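Local coordinates for cycloalternan-forming enzyme (Listeria monocytogenes serovar 1/2a, PDB 5F7U), which belongs to glycoside hydrolase family 31, a multidomain carbohydrate-active protein with a TIM barrel flanked by beta domains and a family 6 carbohydrate-binding module, at residues 51-56 against 94-99; 65-70 against 79-84; 645-650 against 785-790; 747-752 against 791-796. The protein carries 1 engineered substitution. One frame throughout, in Å; residues are numbered along the deposited sequence.

Interaction 1: residues 51-56 against 94-99; sequences VWVEWT and YTTKGS
The indole of W52 lies across the neighbouring strand with K97 CB over one face, a CH-pi contact in which CB stands 3.8 Å from the centroid of the W52 six-membered ring, while two polar groups meet its edge in the ring plane. At one of them NE1 of W52 donates to E54 OE2, two residues on, in an almost straight bond of 2.9 Å (176°). At the other, S99 OG lies 3.3 Å from W52 CZ3. CG of W52 takes the crowded position between the backbone N and the carbonyl carbon (chi1 72°), which turns the ring towards the partner strand. The extended chain of K97 then crosses obliquely to E54, whose OE1 receives NZ of K97 in a 3.0 Å salt bridge, from above the carboxylate plane. The E54 carboxylate is thus gripped by two donors, an arrangement likely to favour its charged form.

Beneath this polar cluster the backbones form a regular antiparallel ladder: W52–K97 and E54–T95 are hydrogen-bonded pairs, with four N-H...O bonds. On the other face, V53 CG1 lies 3.7 Å from Y94 CB, and W55 CB also packs on Y94 CB. The OH of Y94 bonds to H9 and R25. In the N-terminal beta domain, strand 49-57 is bordered by strand 60-73 and strand 91-100 by strand 106-129, while V51 and Y94 pack against strand 36-43.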
# COMPACT_ATOMS: atom_id res chain seq x y z
N VAL A 51 -31.00 -25.59 35.30
CA VAL A 51 -30.92 -25.01 33.97
C VAL A 51 -31.24 -26.11 32.98
O VAL A 51 -30.71 -27.23 33.08
CB VAL A 51 -29.53 -24.37 33.67
CG1 VAL A 51 -29.44 -23.87 32.23
CG2 VAL A 51 -29.29 -23.21 34.63
N TRP A 52 -32.13 -25.79 32.05
CA TRP A 52 -32.58 -26.78 31.08
C TRP A 52 -32.94 -26.12 29.76
O TRP A 52 -33.01 -24.89 29.66
CB TRP A 52 -33.74 -27.61 31.64
CG TRP A 52 -35.04 -26.88 31.74
CD1 TRP A 52 -36.07 -26.91 30.83
CD2 TRP A 52 -35.46 -26.01 32.79
NE1 TRP A 52 -37.11 -26.12 31.26
CE2 TRP A 52 -36.77 -25.56 32.46
CE3 TRP A 52 -34.88 -25.57 33.99
CZ2 TRP A 52 -37.50 -24.68 33.29
CZ3 TRP A 52 -35.60 -24.69 34.81
CH2 TRP A 52 -36.90 -24.26 34.45
N VAL A 53 -33.13 -26.95 28.75
CA VAL A 53 -33.42 -26.47 27.41
C VAL A 53 -34.73 -27.11 26.95
O VAL A 53 -34.88 -28.33 27.03
CB VAL A 53 -32.29 -26.81 26.42
CG1 VAL A 53 -32.60 -26.24 25.03
CG2 VAL A 53 -30.96 -26.27 26.94
N GLU A 54 -35.66 -26.26 26.51
CA GLU A 54 -36.89 -26.69 25.89
C GLU A 54 -36.77 -26.47 24.40
O GLU A 54 -36.33 -25.42 23.95
CB GLU A 54 -38.06 -25.91 26.48
CG GLU A 54 -38.25 -26.22 27.95
CD GLU A 54 -39.40 -25.47 28.59
OE1 GLU A 54 -40.15 -24.76 27.88
OE2 GLU A 54 -39.55 -25.60 29.82
N TRP A 55 -37.14 -27.48 23.61
CA TRP A 55 -36.76 -27.44 22.19
C TRP A 55 -37.58 -28.34 21.30
O TRP A 55 -38.25 -29.26 21.78
CB TRP A 55 -35.26 -27.73 22.03
CG TRP A 55 -34.79 -29.11 22.40
CD1 TRP A 55 -34.88 -29.73 23.63
CD2 TRP A 55 -34.13 -30.04 21.55
NE1 TRP A 55 -34.34 -30.98 23.58
CE2 TRP A 55 -33.84 -31.19 22.32
CE3 TRP A 55 -33.72 -29.99 20.21
CZ2 TRP A 55 -33.19 -32.32 21.79
CZ3 TRP A 55 -33.07 -31.11 19.67
CH2 TRP A 55 -32.81 -32.26 20.46
N THR A 56 -37.55 -28.02 20.01
CA THR A 56 -38.21 -28.81 18.97
C THR A 56 -37.20 -29.16 17.89
O THR A 56 -36.23 -28.42 17.66
CB THR A 56 -39.41 -28.06 18.32
OG1 THR A 56 -38.95 -26.84 17.75
CG2 THR A 56 -40.50 -27.76 19.34
N TYR A 94 -34.92 -23.68 20.06
CA TYR A 94 -34.76 -23.91 21.51
C TYR A 94 -34.87 -22.64 22.32
O TYR A 94 -34.62 -21.54 21.82
CB TYR A 94 -33.43 -24.64 21.81
CG TYR A 94 -32.18 -23.82 21.54
CD1 TYR A 94 -31.62 -23.01 22.54
CD2 TYR A 94 -31.56 -23.84 20.28
CE1 TYR A 94 -30.48 -22.23 22.29
CE2 TYR A 94 -30.42 -23.06 20.02
CZ TYR A 94 -29.89 -22.27 21.04
OH TYR A 94 -28.75 -21.51 20.79
N THR A 95 -35.20 -22.82 23.60
CA THR A 95 -35.26 -21.75 24.59
C THR A 95 -34.48 -22.28 25.79
O THR A 95 -34.68 -23.41 26.23
CB THR A 95 -36.73 -21.45 24.97
OG1 THR A 95 -37.44 -21.02 23.80
CG2 THR A 95 -36.85 -20.37 26.05
N THR A 96 -33.55 -21.47 26.29
CA THR A 96 -32.78 -21.85 27.48
C THR A 96 -33.46 -21.28 28.70
O THR A 96 -34.01 -20.18 28.63
CB THR A 96 -31.30 -21.40 27.37
OG1 THR A 96 -31.26 -19.99 27.14
CG2 THR A 96 -30.64 -22.13 26.20
N LYS A 97 -33.47 -22.04 29.80
CA LYS A 97 -34.23 -21.66 31.00
C LYS A 97 -33.46 -21.91 32.28
O LYS A 97 -32.72 -22.89 32.38
CB LYS A 97 -35.57 -22.42 31.09
CG LYS A 97 -36.51 -22.10 29.95
CD LYS A 97 -37.93 -22.52 30.27
CE LYS A 97 -38.88 -21.94 29.26
NZ LYS A 97 -40.28 -22.33 29.63
N GLY A 98 -33.64 -21.02 33.25
CA GLY A 98 -33.11 -21.24 34.60
C GLY A 98 -34.12 -20.88 35.66
O GLY A 98 -34.89 -19.93 35.48
N SER A 99 -34.14 -21.64 36.74
CA SER A 99 -34.90 -21.28 37.94
C SER A 99 -34.26 -21.88 39.18
O SER A 99 -33.49 -22.84 39.09
CB SER A 99 -36.36 -21.74 37.84
OG SER A 99 -36.43 -23.13 37.64

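Interaction 2: residues 65-70 against 79-84; sequences VTAAYD and WKADLG
A beta hairpin built from strands 60-73 and 76-84 holds this contact, at the surface of the N-terminal domain. Within 65-70 and 79-84 the pairing runs through A68–K80, an antiparallel hydrogen-bonded pair, and Y69–W79, a non-hydrogen-bonded one. A68 N gives a nearly straight bond of 2.8 Å to K80 O (175°), and K80 N returns one to A68 O. The first donor stands above the carbonyl plane of K80, the second lies in the plane of its acceptor. Towards T66 and D82 the direct bonds give way to a water, donating to T66 O and accepting from D82 N at 2.9 Å.

Apolar contacts run along one side. A67 CB sits between W79 CB and A81 CB, 3.9 Å from the former, and V65 reaches A81 with CG1 and L83 CD2 with CG2. CE3 of the W79 ring comes 3.6 Å from Y69 N, while NE1 bonds to T42. On the other side, K80 runs extended as far as CE, which lies 3.3 Å from D70 OD2; the bend at chi4 (-73°) sets the direction of NZ, which stays 4.2 Å from that oxygen, beyond a salt bridge, and bonds to N39. D82 OD1 accepts from G84 N, forming an Asx turn. Paired backbones with an apolar side turned to neighbouring strands are the pattern of a hairpin in a beta sandwich, consistent with the E-set relationship of this domain.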
# COMPACT_ATOMS: atom_id res chain seq x y z
N VAL A 65 -33.52 -30.97 27.62
CA VAL A 65 -32.13 -31.29 27.89
C VAL A 65 -31.75 -30.57 29.18
O VAL A 65 -32.00 -29.37 29.33
CB VAL A 65 -31.21 -30.89 26.70
CG1 VAL A 65 -29.73 -30.95 27.08
CG2 VAL A 65 -31.48 -31.79 25.51
N THR A 66 -31.21 -31.32 30.14
CA THR A 66 -30.82 -30.75 31.41
C THR A 66 -29.37 -30.29 31.25
O THR A 66 -28.54 -31.06 30.76
CB THR A 66 -30.96 -31.80 32.54
OG1 THR A 66 -32.35 -32.13 32.70
CG2 THR A 66 -30.46 -31.28 33.87
N ALA A 67 -29.06 -29.05 31.64
CA ALA A 67 -27.68 -28.56 31.54
C ALA A 67 -26.83 -29.03 32.72
O ALA A 67 -27.35 -29.30 33.80
CB ALA A 67 -27.63 -27.06 31.40
N ALA A 68 -25.53 -29.12 32.48
CA ALA A 68 -24.53 -29.56 33.46
C ALA A 68 -23.75 -28.35 33.97
O ALA A 68 -23.40 -27.48 33.16
CB ALA A 68 -23.58 -30.53 32.76
N TYR A 69 -23.42 -28.32 35.27
CA TYR A 69 -22.52 -27.31 35.82
C TYR A 69 -21.20 -27.31 35.05
O TYR A 69 -20.61 -28.38 34.82
CB TYR A 69 -22.23 -27.60 37.31
CG TYR A 69 -21.17 -26.72 37.99
CD1 TYR A 69 -21.52 -25.49 38.57
CD2 TYR A 69 -19.83 -27.13 38.08
CE1 TYR A 69 -20.57 -24.69 39.19
CE2 TYR A 69 -18.86 -26.34 38.70
CZ TYR A 69 -19.23 -25.12 39.25
OH TYR A 69 -18.29 -24.32 39.89
N ASP A 70 -20.71 -26.14 34.67
CA ASP A 70 -19.42 -26.04 34.01
C ASP A 70 -18.39 -25.44 34.98
O ASP A 70 -17.52 -26.16 35.46
CB ASP A 70 -19.54 -25.26 32.70
CG ASP A 70 -18.28 -25.31 31.86
OD1 ASP A 70 -17.32 -26.04 32.18
OD2 ASP A 70 -18.21 -24.56 30.87
N TRP A 79 -23.04 -23.05 32.59
CA TRP A 79 -23.61 -24.38 32.38
C TRP A 79 -23.47 -24.78 30.91
O TRP A 79 -23.46 -23.91 30.03
CB TRP A 79 -25.11 -24.35 32.70
CG TRP A 79 -25.51 -23.74 34.02
CD1 TRP A 79 -25.63 -22.42 34.33
CD2 TRP A 79 -25.92 -24.46 35.20
NE1 TRP A 79 -26.05 -22.26 35.63
CE2 TRP A 79 -26.24 -23.49 36.19
CE3 TRP A 79 -26.04 -25.83 35.52
CZ2 TRP A 79 -26.66 -23.84 37.48
CZ3 TRP A 79 -26.46 -26.18 36.82
CH2 TRP A 79 -26.78 -25.19 37.78
N LYS A 80 -23.36 -26.09 30.66
CA LYS A 80 -23.33 -26.63 29.30
C LYS A 80 -24.50 -27.57 29.08
O LYS A 80 -24.68 -28.53 29.86
CB LYS A 80 -22.02 -27.37 29.01
CG LYS A 80 -20.84 -26.46 28.77
CD LYS A 80 -19.61 -27.26 28.37
CE LYS A 80 -18.42 -26.34 28.09
NZ LYS A 80 -18.54 -25.58 26.82
N ALA A 81 -25.27 -27.30 28.03
CA ALA A 81 -26.35 -28.18 27.60
C ALA A 81 -25.96 -28.81 26.27
O ALA A 81 -25.59 -28.09 25.33
CB ALA A 81 -27.64 -27.40 27.45
N ASP A 82 -26.02 -30.14 26.21
CA ASP A 82 -25.60 -30.89 25.02
C ASP A 82 -26.82 -31.35 24.24
O ASP A 82 -27.58 -32.18 24.71
CB ASP A 82 -24.73 -32.10 25.43
CG ASP A 82 -24.12 -32.83 24.24
OD1 ASP A 82 -24.31 -32.40 23.07
OD2 ASP A 82 -23.43 -33.84 24.47
N LEU A 83 -27.02 -30.79 23.04
CA LEU A 83 -28.16 -31.14 22.20
C LEU A 83 -27.92 -32.37 21.33
O LEU A 83 -28.86 -32.90 20.72
CB LEU A 83 -28.57 -29.95 21.31
CG LEU A 83 -29.09 -28.68 21.98
CD1 LEU A 83 -29.42 -27.65 20.91
CD2 LEU A 83 -30.32 -28.95 22.84
N GLY A 84 -26.68 -32.83 21.29
CA GLY A 84 -26.28 -33.91 20.41
C GLY A 84 -26.01 -33.43 18.99
O GLY A 84 -25.85 -32.22 18.74
O HOH W 1 -26.64 -31.53 28.63

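Interaction 3: residues 645-650 against 785-790; sequences YKRATA and YYADVD. With GLC (alpha-D-glucopyranose), chain B; GLC (alpha-D-glucopyranose), chain C.
Two basic side chains of helix 642-653, in the TIM-barrel domain, reach in different ways to the loop that follows strand 781-786 of the C-terminal beta domain. K646 is extended beyond CG and lies alongside D790, pointing the same way, while crossing V789 at about a right angle so that its CD packs on V789 CG2 at 3.8 Å. R647 instead bends at chi2 (-58°), which brings its guanidinium flat against the loop: V789 CA lies over the centre of one face, 3.7 Å from R647 CZ. In the guanidinium plane NH2 donates to A787 O at 2.9 Å, and NH1 makes a weak bond to D788 O. The loop is shaped by an Asx turn, D790 N to D788 OD1, an oxygen that also bonds to T791 OG1, and a water joins K646 O to V789 O.

Just upstream, the same segment lines a glycan pocket. C2 of the chain B glucose lies over the centre of the Y785 ring, while Y786 binds this sugar through its backbone, N to O3 and O from O2. D790 OD1 also accepts from T690. Its syn lone pair receives NZ of K646 at 2.8 Å, closing the salt bridge between the domains.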
# COMPACT_ATOMS: atom_id res chain seq x y z
N TYR A 645 15.57 5.82 13.92
CA TYR A 645 14.97 7.06 13.46
C TYR A 645 15.50 7.42 12.06
O TYR A 645 14.73 7.79 11.18
CB TYR A 645 15.18 8.19 14.46
CG TYR A 645 14.32 9.39 14.14
CD1 TYR A 645 13.00 9.46 14.58
CD2 TYR A 645 14.83 10.45 13.35
CE1 TYR A 645 12.20 10.55 14.28
CE2 TYR A 645 14.03 11.54 13.03
CZ TYR A 645 12.72 11.57 13.50
OH TYR A 645 11.91 12.65 13.20
N LYS A 646 16.82 7.30 11.87
CA LYS A 646 17.47 7.65 10.60
C LYS A 646 17.06 6.70 9.47
O LYS A 646 16.78 7.13 8.34
CB LYS A 646 19.00 7.68 10.76
CG LYS A 646 19.51 8.90 11.50
CD LYS A 646 21.03 8.87 11.52
CE LYS A 646 21.63 10.16 12.05
NZ LYS A 646 23.11 10.03 11.94
N ARG A 647 17.00 5.40 9.78
CA ARG A 647 16.60 4.39 8.78
C ARG A 647 15.16 4.57 8.34
O ARG A 647 14.85 4.49 7.15
CB ARG A 647 16.82 2.96 9.31
CG ARG A 647 18.27 2.59 9.57
CD ARG A 647 19.12 2.73 8.31
NE ARG A 647 20.41 2.04 8.38
CZ ARG A 647 21.38 2.20 7.50
NH1 ARG A 647 21.19 2.98 6.43
NH2 ARG A 647 22.52 1.55 7.66
N ALA A 648 14.29 4.85 9.32
CA ALA A 648 12.87 5.06 9.08
C ALA A 648 12.64 6.36 8.29
O ALA A 648 11.84 6.37 7.36
CB ALA A 648 12.13 5.11 10.40
N THR A 649 13.36 7.42 8.66
CA THR A 649 13.30 8.70 7.95
C THR A 649 13.56 8.52 6.46
O THR A 649 12.78 9.01 5.64
CB THR A 649 14.33 9.69 8.52
OG1 THR A 649 13.95 10.06 9.84
CG2 THR A 649 14.46 10.94 7.64
N ALA A 650 14.63 7.81 6.12
CA ALA A 650 15.04 7.63 4.73
C ALA A 650 13.96 6.89 3.94
O ALA A 650 13.59 7.30 2.83
CB ALA A 650 16.35 6.86 4.67
N TYR A 785 25.51 -3.26 -1.25
CA TYR A 785 25.68 -1.81 -1.21
C TYR A 785 26.05 -1.40 0.21
O TYR A 785 25.32 -1.72 1.17
CB TYR A 785 24.36 -1.14 -1.63
CG TYR A 785 24.41 0.36 -1.93
CD1 TYR A 785 24.37 1.30 -0.91
CD2 TYR A 785 24.39 0.82 -3.26
CE1 TYR A 785 24.36 2.67 -1.18
CE2 TYR A 785 24.37 2.18 -3.55
CZ TYR A 785 24.37 3.09 -2.51
OH TYR A 785 24.34 4.44 -2.78
N TYR A 786 27.19 -0.71 0.36
CA TYR A 786 27.56 -0.20 1.68
C TYR A 786 26.72 1.04 1.98
O TYR A 786 26.81 2.06 1.28
CB TYR A 786 29.06 0.12 1.80
CG TYR A 786 29.38 0.76 3.14
CD1 TYR A 786 29.35 0.01 4.32
CD2 TYR A 786 29.67 2.13 3.23
CE1 TYR A 786 29.62 0.60 5.56
CE2 TYR A 786 29.94 2.73 4.46
CZ TYR A 786 29.91 1.96 5.62
OH TYR A 786 30.20 2.55 6.82
N ALA A 787 25.91 0.94 3.04
CA ALA A 787 25.08 2.06 3.45
C ALA A 787 25.24 2.31 4.94
O ALA A 787 24.70 1.56 5.78
CB ALA A 787 23.62 1.78 3.11
N ASP A 788 25.99 3.36 5.27
CA ASP A 788 26.06 3.77 6.67
C ASP A 788 24.69 4.29 7.08
O ASP A 788 23.77 4.34 6.25
CB ASP A 788 27.19 4.79 6.92
CG ASP A 788 26.93 6.16 6.27
OD1 ASP A 788 25.78 6.57 6.00
OD2 ASP A 788 27.94 6.87 6.06
N VAL A 789 24.56 4.69 8.34
CA VAL A 789 23.25 5.04 8.92
C VAL A 789 22.55 6.22 8.22
O VAL A 789 21.33 6.35 8.31
CB VAL A 789 23.37 5.24 10.47
CG1 VAL A 789 24.15 6.50 10.82
CG2 VAL A 789 22.01 5.25 11.14
N ASP A 790 23.32 7.03 7.50
CA ASP A 790 22.78 8.20 6.81
C ASP A 790 22.43 7.96 5.35
O ASP A 790 21.93 8.87 4.69
CB ASP A 790 23.78 9.35 6.92
CG ASP A 790 24.14 9.66 8.34
OD1 ASP A 790 23.21 9.81 9.15
OD2 ASP A 790 25.36 9.77 8.64
C1 GLC B . 28.23 3.98 -2.59
C2 GLC B . 27.96 2.63 -1.93
C3 GLC B . 28.55 1.51 -2.80
C4 GLC B . 28.05 1.62 -4.25
C5 GLC B . 28.41 3.01 -4.81
C6 GLC B . 27.95 3.28 -6.24
O2 GLC B . 28.55 2.61 -0.63
O3 GLC B . 28.26 0.23 -2.23
O4 GLC B . 28.63 0.60 -5.07
O5 GLC B . 27.78 3.98 -3.96
O6 GLC B . 26.53 3.08 -6.33
C1 GLC C . 33.63 2.20 1.46
C2 GLC C . 34.30 3.08 0.38
C3 GLC C . 33.31 3.54 -0.72
C4 GLC C . 32.72 2.25 -1.30
C5 GLC C . 31.98 1.42 -0.23
C6 GLC C . 32.15 -0.08 -0.49
O1 GLC C . 33.64 2.81 2.76
O2 GLC C . 35.04 4.16 0.96
O3 GLC C . 34.03 4.45 -1.61
O4 GLC C . 31.83 2.46 -2.40
O5 GLC C . 32.28 1.80 1.13
O6 GLC C . 33.00 -0.77 0.43
O HOH W 2 19.24 6.87 6.73
O HOH W 3 25.88 11.54 10.70

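Interaction 4: residues 747-752 against 791-796; sequences LVAPIV and TLPVFA
Three backbone hydrogen bonds set the register between 747-752 and 791-796, which run antiparallel. L747 and F795 form the hydrogen-bonded pair: L747 N donates to F795 O at 2.7 Å, F795 N returns a bond to L747 O, and both donors lie in the planes of their acceptor carbonyls. A749 N then meets P793 O at 3.0 Å, nearly along the C=O axis.

Most of the remaining contacts are apolar. V748 and V794 lie side by side on one face of the sheet, both with CG1 anti to the backbone N, and V748 CG2 touches V794 CG1 at 4.0 Å. Where the strands give way to loop, L792 CD1 reaches P750 CA at 3.6 Å. I751 crosses P793 at about a right angle, placing its CD1 3.6 Å from P793 CD.

A polar atom, L747 O, meets the edge of the F795 ring, whose CD1 is 3.6 Å away; the same ring packs at right angles to H777, a residue of the glycan pocket.

Close packing has a polar cost: A749 O, 3.2 Å from P793 CD, is buried without a hydrogen-bonding partner. Cohesion here therefore rests on paired backbone amides and hydrocarbon contact, with no charged group taking part.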
# COMPACT_ATOMS: atom_id res chain seq x y z
N LEU A 747 14.25 2.36 -7.88
CA LEU A 747 14.31 1.18 -7.03
C LEU A 747 14.88 1.63 -5.69
O LEU A 747 16.02 2.15 -5.61
CB LEU A 747 15.15 0.07 -7.68
CG LEU A 747 15.14 -1.34 -7.06
CD1 LEU A 747 15.76 -2.32 -8.05
CD2 LEU A 747 15.88 -1.44 -5.71
N VAL A 748 14.09 1.44 -4.62
CA VAL A 748 14.50 1.92 -3.29
C VAL A 748 14.76 0.71 -2.40
O VAL A 748 13.93 -0.19 -2.32
CB VAL A 748 13.39 2.79 -2.63
CG1 VAL A 748 13.80 3.24 -1.23
CG2 VAL A 748 13.07 3.99 -3.50
N ALA A 749 15.88 0.72 -1.66
CA ALA A 749 16.23 -0.40 -0.80
C ALA A 749 16.52 0.05 0.63
O ALA A 749 17.67 0.25 1.00
CB ALA A 749 17.41 -1.16 -1.42
N PRO A 750 15.46 0.21 1.46
CA PRO A 750 15.74 0.72 2.80
C PRO A 750 16.44 -0.34 3.66
O PRO A 750 16.35 -1.54 3.36
CB PRO A 750 14.36 1.05 3.35
CG PRO A 750 13.45 0.11 2.67
CD PRO A 750 14.02 -0.04 1.26
N ILE A 751 17.16 0.11 4.67
CA ILE A 751 17.83 -0.80 5.59
C ILE A 751 16.88 -0.96 6.77
O ILE A 751 16.68 -0.01 7.55
CB ILE A 751 19.22 -0.27 6.04
CG1 ILE A 751 20.28 -0.40 4.93
CG2 ILE A 751 19.75 -1.12 7.20
CD1 ILE A 751 20.17 0.57 3.78
N VAL A 752 16.29 -2.15 6.89
CA VAL A 752 15.26 -2.38 7.92
C VAL A 752 15.73 -3.40 8.96
O VAL A 752 14.92 -3.94 9.73
CB VAL A 752 13.90 -2.82 7.31
CG1 VAL A 752 13.38 -1.75 6.36
CG2 VAL A 752 14.06 -4.16 6.59
N THR A 791 22.67 6.73 4.88
CA THR A 791 22.68 6.40 3.45
C THR A 791 21.53 5.47 3.07
O THR A 791 21.26 4.48 3.77
CB THR A 791 24.04 5.74 3.10
OG1 THR A 791 25.09 6.68 3.36
CG2 THR A 791 24.12 5.27 1.64
N LEU A 792 20.89 5.78 1.95
CA LEU A 792 19.79 4.95 1.43
C LEU A 792 20.08 4.58 -0.03
O LEU A 792 20.14 5.48 -0.86
CB LEU A 792 18.47 5.75 1.48
CG LEU A 792 17.20 5.11 0.91
CD1 LEU A 792 16.69 4.02 1.84
CD2 LEU A 792 16.12 6.16 0.76
N PRO A 793 20.22 3.28 -0.36
CA PRO A 793 20.42 2.92 -1.78
C PRO A 793 19.17 3.22 -2.60
O PRO A 793 18.10 2.70 -2.28
CB PRO A 793 20.66 1.39 -1.74
CG PRO A 793 20.95 1.08 -0.30
CD PRO A 793 20.23 2.10 0.53
N VAL A 794 19.28 4.07 -3.61
CA VAL A 794 18.17 4.35 -4.54
C VAL A 794 18.75 4.40 -5.95
O VAL A 794 19.75 5.08 -6.17
CB VAL A 794 17.43 5.68 -4.25
CG1 VAL A 794 16.24 5.84 -5.20
CG2 VAL A 794 16.89 5.73 -2.81
N PHE A 795 18.11 3.69 -6.88
CA PHE A 795 18.61 3.56 -8.26
C PHE A 795 17.55 3.90 -9.28
O PHE A 795 16.37 3.56 -9.11
CB PHE A 795 19.09 2.13 -8.53
CG PHE A 795 19.94 1.55 -7.43
CD1 PHE A 795 19.35 0.99 -6.30
CD2 PHE A 795 21.35 1.56 -7.54
CE1 PHE A 795 20.13 0.46 -5.28
CE2 PHE A 795 22.13 1.01 -6.53
CZ PHE A 795 21.52 0.46 -5.40
N ALA A 796 17.97 4.55 -10.37
CA ALA A 796 17.07 4.83 -11.48
C ALA A 796 17.23 3.80 -12.58
O ALA A 796 18.33 3.46 -12.96
CB ALA A 796 17.32 6.23 -12.04

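Overall arrangement
The four contacts form two groups at separate places in the chain. Interactions 1 and 2 come first, in the N-terminal beta domain, with centres 10 Å apart; neighbouring strands 49-57 and 60-73 join them, and 65-70 and 79-84 both fall between the two segments of interaction 1. Interactions 3 and 4 follow much later, with centres 9 Å apart, and their segments alternate along the sequence. Helix 642-653 supplies one side of interaction 3 and packs against interaction 4. Interactions 1 and 4 are centred about 65 Å apart on opposite sides of the chain's centre. One group thus builds a single domain; in the other, interaction 3 joins the barrel to the C-terminal domain beside a glycan pocket, and interaction 4 lies within the latter.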